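Local coordinates for L-cysteine S-thiosulfotransferase subunit SoxA (Paracoccus denitrificans, PDB 2C1D), which is the diheme cytochrome subunit of the SoxAX complex, which oxidatively joins thiosulfate to a cysteine of the sulfur carrier protein SoxY, at residues A26-A29 against D30-T34; P160-E163 against H164-I168; G237-D240 against F241-L244. One frame throughout, in Å; residues are numbered along the deposited sequence.

Interaction 1 of 3, residues A26-A29 against D30-T34; sequences AFLA and DTFDT
The F32 ring meets L28 obliquely, with CG of L28 4.0 Å from CD2 of F32, and one ring face carries the methyl of its neighbour T31, whose CG2 stands 3.9 Å above the plane over the ring centre. These residues belong to a compact turn in the loop between strands 16-22 and 35-36: the short 3-10 segment 26-28 runs into a type I beta-turn, L28 to T31, overlaid by an alpha-turn that ends at F32. One oxygen holds both turns. L28 O accepts T31 N at 3.0 Å from above its carbonyl plane and F32 N at 3.1 Å nearly along the C=O axis, with the N-H of F32 almost straight at 168°. Because L28 and F32 point the same way from the turn, their side chains lie alongside each other; both also touch R251 of helix 239-251. F32 further lies about 6 Å, side chain to side chain, from H184, an axial ligand of the second heme. T31 divides its branches between two tasks: with CG2 anti to the backbone N, the methyl reaches the F32 ring, whereas OG1 stays beside that N (chi1 -63°) and comes within 4.0 Å of L28 CD1. A water bridges F27, just before the turn, to T31, donating to F27 O at 3.0 Å and bonded to T31 OG1 at 2.6 Å.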
loop_
_atom_site.group_PDB
_atom_site.type_symbol
_atom_site.label_atom_id
_atom_site.label_comp_id
_atom_site.label_asym_id
_atom_site.label_seq_id
_atom_site.Cartn_x
_atom_site.Cartn_y
_atom_site.Cartn_z
ATOM N N ALA A 26 -18.471 0.717 12.040
ATOM C CA ALA A 26 -18.522 0.097 13.360
ATOM C C ALA A 26 -17.442 -0.984 13.528
ATOM O O ALA A 26 -16.829 -1.076 14.577
ATOM C CB ALA A 26 -19.928 -0.470 13.649
ATOM N N PHE A 27 -17.148 -1.744 12.476
ATOM C CA PHE A 27 -16.107 -2.770 12.569
ATOM C C PHE A 27 -14.701 -2.252 12.823
ATOM O O PHE A 27 -13.836 -3.004 13.245
ATOM C CB PHE A 27 -16.148 -3.718 11.370
ATOM C CG PHE A 27 -15.477 -3.202 10.121
ATOM C CD1 PHE A 27 -14.111 -3.416 9.900
ATOM C CD2 PHE A 27 -16.226 -2.586 9.125
ATOM C CE1 PHE A 27 -13.508 -3.003 8.701
ATOM C CE2 PHE A 27 -15.627 -2.150 7.949
ATOM C CZ PHE A 27 -14.267 -2.372 7.729
ATOM N N LEU A 28 -14.471 -0.971 12.589
ATOM C CA LEU A 28 -13.190 -0.358 12.871
ATOM C C LEU A 28 -13.197 0.538 14.119
ATOM O O LEU A 28 -12.230 1.245 14.359
ATOM C CB LEU A 28 -12.779 0.474 11.658
ATOM C CG LEU A 28 -11.581 0.039 10.827
ATOM C CD1 LEU A 28 -11.257 -1.463 10.951
ATOM C CD2 LEU A 28 -11.767 0.471 9.380
ATOM N N ALA A 29 -14.271 0.524 14.903
ATOM C CA ALA A 29 -14.423 1.501 15.995
ATOM C C ALA A 29 -13.394 1.333 17.120
ATOM O O ALA A 29 -12.991 2.316 17.728
ATOM C CB ALA A 29 -15.849 1.470 16.559
ATOM N N ASP A 30 -12.964 0.104 17.397
ATOM C CA ASP A 30 -11.865 -0.129 18.357
ATOM C C ASP A 30 -10.441 0.097 17.765
ATOM O O ASP A 30 -9.432 0.072 18.497
ATOM C CB ASP A 30 -11.976 -1.541 18.976
ATOM C CG ASP A 30 -11.211 -1.671 20.323
ATOM O OD1 ASP A 30 -10.944 -0.634 20.995
ATOM O OD2 ASP A 30 -10.820 -2.782 20.782
ATOM N N THR A 31 -10.361 0.359 16.463
ATOM C CA THR A 31 -9.087 0.451 15.729
ATOM C C THR A 31 -8.634 1.883 15.510
ATOM O O THR A 31 -7.478 2.230 15.749
ATOM C CB THR A 31 -9.267 -0.258 14.379
ATOM O OG1 THR A 31 -9.548 -1.647 14.614
ATOM C CG2 THR A 31 -7.997 -0.243 13.541
ATOM N N PHE A 32 -9.555 2.717 15.049
ATOM C CA PHE A 32 -9.300 4.122 14.770
ATOM C C PHE A 32 -10.324 4.964 15.504
ATOM O O PHE A 32 -11.485 4.571 15.631
ATOM C CB PHE A 32 -9.488 4.409 13.262
ATOM C CG PHE A 32 -8.511 3.702 12.354
ATOM C CD1 PHE A 32 -7.140 3.761 12.592
ATOM C CD2 PHE A 32 -8.969 3.043 11.208
ATOM C CE1 PHE A 32 -6.228 3.142 11.713
ATOM C CE2 PHE A 32 -8.064 2.426 10.321
ATOM C CZ PHE A 32 -6.697 2.474 10.586
ATOM N N ASP A 33 -9.910 6.136 15.953
ATOM C CA ASP A 33 -10.839 7.131 16.470
ATOM C C ASP A 33 -11.532 7.763 15.265
ATOM O O ASP A 33 -12.718 8.103 15.297
ATOM C CB ASP A 33 -10.077 8.209 17.258
ATOM C CG ASP A 33 -9.586 7.714 18.626
ATOM O OD1 ASP A 33 -8.740 8.411 19.238
ATOM O OD2 ASP A 33 -9.967 6.638 19.151
ATOM N N THR A 34 -10.763 7.884 14.187
ATOM C CA THR A 34 -11.179 8.604 12.999
ATOM C C THR A 34 -10.557 7.989 11.732
ATOM O O THR A 34 -9.381 7.622 11.739
ATOM C CB THR A 34 -10.713 10.045 13.131
ATOM O OG1 THR A 34 -11.220 10.611 14.358
ATOM C CG2 THR A 34 -11.299 10.910 12.037
HETATM O O HOH W 1 -11.994 -2.018 15.418
#

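Interaction 2 of 3, residues P160-E163 against H164-I168; sequences PYWE and HGKEI. With ZN (zinc ion), chain K.
A water joins the polar ends of E163 and K166, donating to E163 OE1 at 2.6 Å and accepting from K166 NZ at 2.9 Å. The opposite charges do not meet directly, since OE1 of E163 and NZ of K166 are 4.8 Å apart; the water spans the gap. The two chains lie side by side one helical turn apart and point the same way: K166 is extended, whereas E163 folds at chi2 (-64°), which puts OE1 3.9 Å from CD of K166 and OE2 at the edge of the W162 ring, in its plane. CD of K166 also approaches that indole obliquely, 4.4 Å from CZ3. W162 itself is fixed through NE1, bonded to S250 OG. Beneath the side chains runs regular alpha-helix, part of 159-170, with successive i to i+4 bonds from P160 O to H164 N through E163 O to E167 N; the shortest is K166 N to W162 O, 2.8 Å. H164 leaves the helix in another direction, its CB 3.4 Å from Y161 O and its imidazole swung out to the metal, where NE2 binds zinc at 2.1 Å. D240 of helix 239-251 binds the same ion. With NE2 committed to zinc, the ring hydrogen of a neutral H164 would sit on ND1, and the metal would probably keep the imidazole from taking up a second proton.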
loop_
_atom_site.group_PDB
_atom_site.type_symbol
_atom_site.label_atom_id
_atom_site.label_comp_id
_atom_site.label_asym_id
_atom_site.label_seq_id
_atom_site.Cartn_x
_atom_site.Cartn_y
_atom_site.Cartn_z
ATOM N N PRO A 160 -18.570 -13.475 3.194
ATOM C CA PRO A 160 -17.448 -14.407 3.015
ATOM C C PRO A 160 -16.325 -13.811 2.189
ATOM O O PRO A 160 -15.169 -14.044 2.515
ATOM C CB PRO A 160 -18.076 -15.579 2.271
ATOM C CG PRO A 160 -19.557 -15.417 2.480
ATOM C CD PRO A 160 -19.784 -13.945 2.512
ATOM N N TYR A 161 -16.677 -13.068 1.146
ATOM C CA TYR A 161 -15.709 -12.307 0.361
ATOM C C TYR A 161 -14.962 -11.304 1.241
ATOM O O TYR A 161 -13.746 -11.222 1.200
ATOM C CB TYR A 161 -16.412 -11.569 -0.764
ATOM C CG TYR A 161 -17.064 -12.458 -1.791
ATOM C CD1 TYR A 161 -18.445 -12.720 -1.752
ATOM C CD2 TYR A 161 -16.325 -12.996 -2.830
ATOM C CE1 TYR A 161 -19.048 -13.505 -2.702
ATOM C CE2 TYR A 161 -16.909 -13.788 -3.784
ATOM C CZ TYR A 161 -18.279 -14.040 -3.726
ATOM O OH TYR A 161 -18.841 -14.820 -4.692
ATOM N N TRP A 162 -15.703 -10.584 2.075
ATOM C CA TRP A 162 -15.145 -9.533 2.922
ATOM C C TRP A 162 -14.175 -10.142 3.926
ATOM O O TRP A 162 -13.073 -9.626 4.164
ATOM C CB TRP A 162 -16.307 -8.813 3.621
ATOM C CG TRP A 162 -15.965 -7.660 4.479
ATOM C CD1 TRP A 162 -15.849 -6.356 4.095
ATOM C CD2 TRP A 162 -15.767 -7.676 5.902
ATOM N NE1 TRP A 162 -15.567 -5.575 5.184
ATOM C CE2 TRP A 162 -15.511 -6.356 6.304
ATOM C CE3 TRP A 162 -15.757 -8.684 6.870
ATOM C CZ2 TRP A 162 -15.237 -6.015 7.619
ATOM C CZ3 TRP A 162 -15.512 -8.354 8.180
ATOM C CH2 TRP A 162 -15.256 -7.020 8.551
ATOM N N GLU A 163 -14.590 -11.245 4.522
ATOM C CA GLU A 163 -13.742 -11.998 5.444
ATOM C C GLU A 163 -12.455 -12.495 4.773
ATOM O O GLU A 163 -11.403 -12.493 5.380
ATOM C CB GLU A 163 -14.500 -13.220 6.008
ATOM C CG GLU A 163 -15.530 -12.916 7.089
ATOM C CD GLU A 163 -14.958 -12.346 8.378
ATOM O OE1 GLU A 163 -13.743 -12.481 8.687
ATOM O OE2 GLU A 163 -15.761 -11.734 9.113
ATOM N N HIS A 164 -12.552 -12.918 3.530
ATOM C CA HIS A 164 -11.380 -13.389 2.785
ATOM C C HIS A 164 -10.415 -12.208 2.588
ATOM O O HIS A 164 -9.218 -12.381 2.715
ATOM C CB HIS A 164 -11.805 -14.001 1.444
ATOM C CG HIS A 164 -10.839 -15.004 0.902
ATOM N ND1 HIS A 164 -10.624 -16.226 1.501
ATOM C CD2 HIS A 164 -10.038 -14.970 -0.183
ATOM C CE1 HIS A 164 -9.721 -16.900 0.809
ATOM N NE2 HIS A 164 -9.351 -16.160 -0.218
ATOM N N GLY A 165 -10.950 -11.009 2.306
ATOM C CA GLY A 165 -10.129 -9.823 2.156
ATOM C C GLY A 165 -9.523 -9.391 3.483
ATOM O O GLY A 165 -8.363 -8.978 3.545
ATOM N N LYS A 166 -10.297 -9.501 4.559
ATOM C CA LYS A 166 -9.804 -9.149 5.878
ATOM C C LYS A 166 -8.561 -9.976 6.205
ATOM O O LYS A 166 -7.563 -9.443 6.680
ATOM C CB LYS A 166 -10.887 -9.356 6.964
ATOM C CG LYS A 166 -10.427 -8.956 8.354
ATOM C CD LYS A 166 -11.447 -9.369 9.447
ATOM C CE LYS A 166 -10.842 -9.285 10.859
ATOM N NZ LYS A 166 -11.949 -9.393 11.859
ATOM N N GLU A 167 -8.626 -11.280 5.950
ATOM C CA GLU A 167 -7.488 -12.157 6.234
ATOM C C GLU A 167 -6.208 -11.692 5.495
ATOM O O GLU A 167 -5.131 -11.649 6.082
ATOM C CB GLU A 167 -7.847 -13.618 5.890
ATOM C CG GLU A 167 -6.930 -14.656 6.524
ATOM C CD GLU A 167 -6.954 -16.006 5.826
ATOM O OE1 GLU A 167 -7.902 -16.298 5.045
ATOM O OE2 GLU A 167 -5.999 -16.789 6.060
ATOM N N ILE A 168 -6.348 -11.346 4.218
ATOM C CA ILE A 168 -5.236 -10.845 3.401
ATOM C C ILE A 168 -4.675 -9.581 4.046
ATOM O O ILE A 168 -3.469 -9.468 4.203
ATOM C CB ILE A 168 -5.713 -10.585 1.920
ATOM C CG1 ILE A 168 -6.137 -11.907 1.286
ATOM C CG2 ILE A 168 -4.636 -9.861 1.063
ATOM C CD1 ILE A 168 -6.815 -11.783 -0.064
HETATM ZN ZN ZN K . -7.926 -16.833 -1.573
HETATM O O HOH W 2 -12.879 -12.009 11.098
#

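Interaction 3 of 3, residues G237-D240 against F241-L244; sequences GSDD and FKAL. With ZN (zinc ion), chain K.
S238, in an extended conformation after G237 with its positive phi of 83°, turns the chain into a helix whose first three i to i+4 bonds are K242 N to S238 O, A243 N to D239 O and L244 N to D240 O. The S238 hydroxyl sits between its backbone N and carbonyl carbon (chi1 66°), which turns OG back over the helix end; there it accepts a weak bond from F241 N at 3.4 Å and is also bonded to K235 O. The same OG comes 3.6 Å from CB of F241, beside the root of the phenyl group. S238 is thus the N-cap of helix 239-251, the last helix of the second cytochrome c domain, and the acidic side chains of D239 and D240 follow in its first turn, where they would be expected to interact favourably with the helix dipole. K242 runs extended back along this end, its CE 3.3 Å from G237 O. Its NZ forms a salt bridge with D112 and donates to a water at 2.8 Å that in turn donates to D239 OD1 at 2.6 Å, so aspartate and lysine meet through solvent. D240 turns to the zinc that H164 also binds; its OD1 is the close ligand, modelled at a rather short 1.8 Å from the metal, while OD2 makes a longer, secondary approach at 2.6 Å. F241 packs inward against F234, Q219, V223 and V226, while the side chain of L244 reaches to about 4 Å from a heme c and touches F222 and I168.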
loop_
_atom_site.group_PDB
_atom_site.type_symbol
_atom_site.label_atom_id
_atom_site.label_comp_id
_atom_site.label_asym_id
_atom_site.label_seq_id
_atom_site.Cartn_x
_atom_site.Cartn_y
_atom_site.Cartn_z
ATOM N N GLY A 237 -6.903 -7.983 -10.475
ATOM C CA GLY A 237 -8.183 -8.563 -10.834
ATOM C C GLY A 237 -8.372 -10.011 -10.392
ATOM O O GLY A 237 -9.416 -10.616 -10.637
ATOM N N SER A 238 -7.388 -10.573 -9.714
ATOM C CA SER A 238 -7.530 -11.915 -9.118
ATOM C C SER A 238 -8.606 -11.938 -8.040
ATOM O O SER A 238 -8.883 -10.912 -7.398
ATOM C CB SER A 238 -6.195 -12.397 -8.523
ATOM O OG SER A 238 -5.789 -11.602 -7.424
ATOM N N ASP A 239 -9.215 -13.112 -7.846
ATOM C CA ASP A 239 -10.259 -13.296 -6.838
ATOM C C ASP A 239 -9.839 -12.752 -5.474
ATOM O O ASP A 239 -10.608 -12.068 -4.803
ATOM C CB ASP A 239 -10.644 -14.790 -6.724
ATOM C CG ASP A 239 -11.229 -15.336 -8.023
ATOM O OD1 ASP A 239 -11.555 -14.498 -8.910
ATOM O OD2 ASP A 239 -11.372 -16.574 -8.281
ATOM N N ASP A 240 -8.613 -13.046 -5.071
ATOM C CA ASP A 240 -8.128 -12.602 -3.762
ATOM C C ASP A 240 -8.008 -11.052 -3.698
ATOM O O ASP A 240 -8.306 -10.443 -2.670
ATOM C CB ASP A 240 -6.799 -13.274 -3.433
ATOM C CG ASP A 240 -6.944 -14.595 -2.609
ATOM O OD1 ASP A 240 -7.819 -15.508 -2.771
ATOM O OD2 ASP A 240 -6.141 -14.936 -1.798
ATOM N N PHE A 241 -7.585 -10.418 -4.789
ATOM C CA PHE A 241 -7.480 -8.944 -4.816
ATOM C C PHE A 241 -8.851 -8.277 -5.008
ATOM O O PHE A 241 -9.025 -7.116 -4.635
ATOM C CB PHE A 241 -6.466 -8.461 -5.860
ATOM C CG PHE A 241 -5.041 -8.290 -5.341
ATOM C CD1 PHE A 241 -4.057 -7.865 -6.204
ATOM C CD2 PHE A 241 -4.677 -8.571 -4.006
ATOM C CE1 PHE A 241 -2.757 -7.699 -5.782
ATOM C CE2 PHE A 241 -3.358 -8.406 -3.580
ATOM C CZ PHE A 241 -2.417 -7.965 -4.445
ATOM N N LYS A 242 -9.819 -8.994 -5.585
ATOM C CA LYS A 242 -11.205 -8.508 -5.632
ATOM C C LYS A 242 -11.766 -8.505 -4.227
ATOM O O LYS A 242 -12.397 -7.531 -3.790
ATOM C CB LYS A 242 -12.089 -9.404 -6.493
ATOM C CG LYS A 242 -11.853 -9.350 -7.965
ATOM C CD LYS A 242 -13.007 -10.018 -8.669
ATOM C CE LYS A 242 -12.647 -10.492 -10.058
ATOM N NZ LYS A 242 -13.918 -11.153 -10.625
ATOM N N ALA A 243 -11.504 -9.578 -3.488
ATOM C CA ALA A 243 -11.875 -9.634 -2.077
ATOM C C ALA A 243 -11.188 -8.563 -1.228
ATOM O O ALA A 243 -11.818 -7.931 -0.389
ATOM C CB ALA A 243 -11.613 -11.026 -1.492
ATOM N N LEU A 244 -9.909 -8.327 -1.468
ATOM C CA LEU A 244 -9.170 -7.284 -0.784
ATOM C C LEU A 244 -9.766 -5.914 -1.112
ATOM O O LEU A 244 -9.887 -5.090 -0.238
ATOM C CB LEU A 244 -7.686 -7.323 -1.212
ATOM C CG LEU A 244 -6.721 -6.366 -0.540
ATOM C CD1 LEU A 244 -6.735 -6.527 0.988
ATOM C CD2 LEU A 244 -5.292 -6.570 -1.100
HETATM ZN ZN ZN K . -7.926 -16.833 -1.573
HETATM O O HOH W 3 -13.907 -13.765 -9.691
#

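Overall arrangement
The three contacts follow in series along the chain: the loop at 26-34, then helix 159-170, then the start of helix 239-251. Interactions 2 and 3 have centres about 10 Å apart and share one zinc ion; their helices pack closely where A243 CB lies 3.4 Å from Y161 O and 3.9 Å from G165 N. This pairing of the first and last helices of the second cytochrome c domain is the one familiar from cytochromes c, lying here beside the second heme and bridged by the zinc. Interaction 1, about 18 Å from interaction 2 between centres, joins the N-terminal loop to this domain through F27, packed edge-to-face on W162, but does not touch interaction 3.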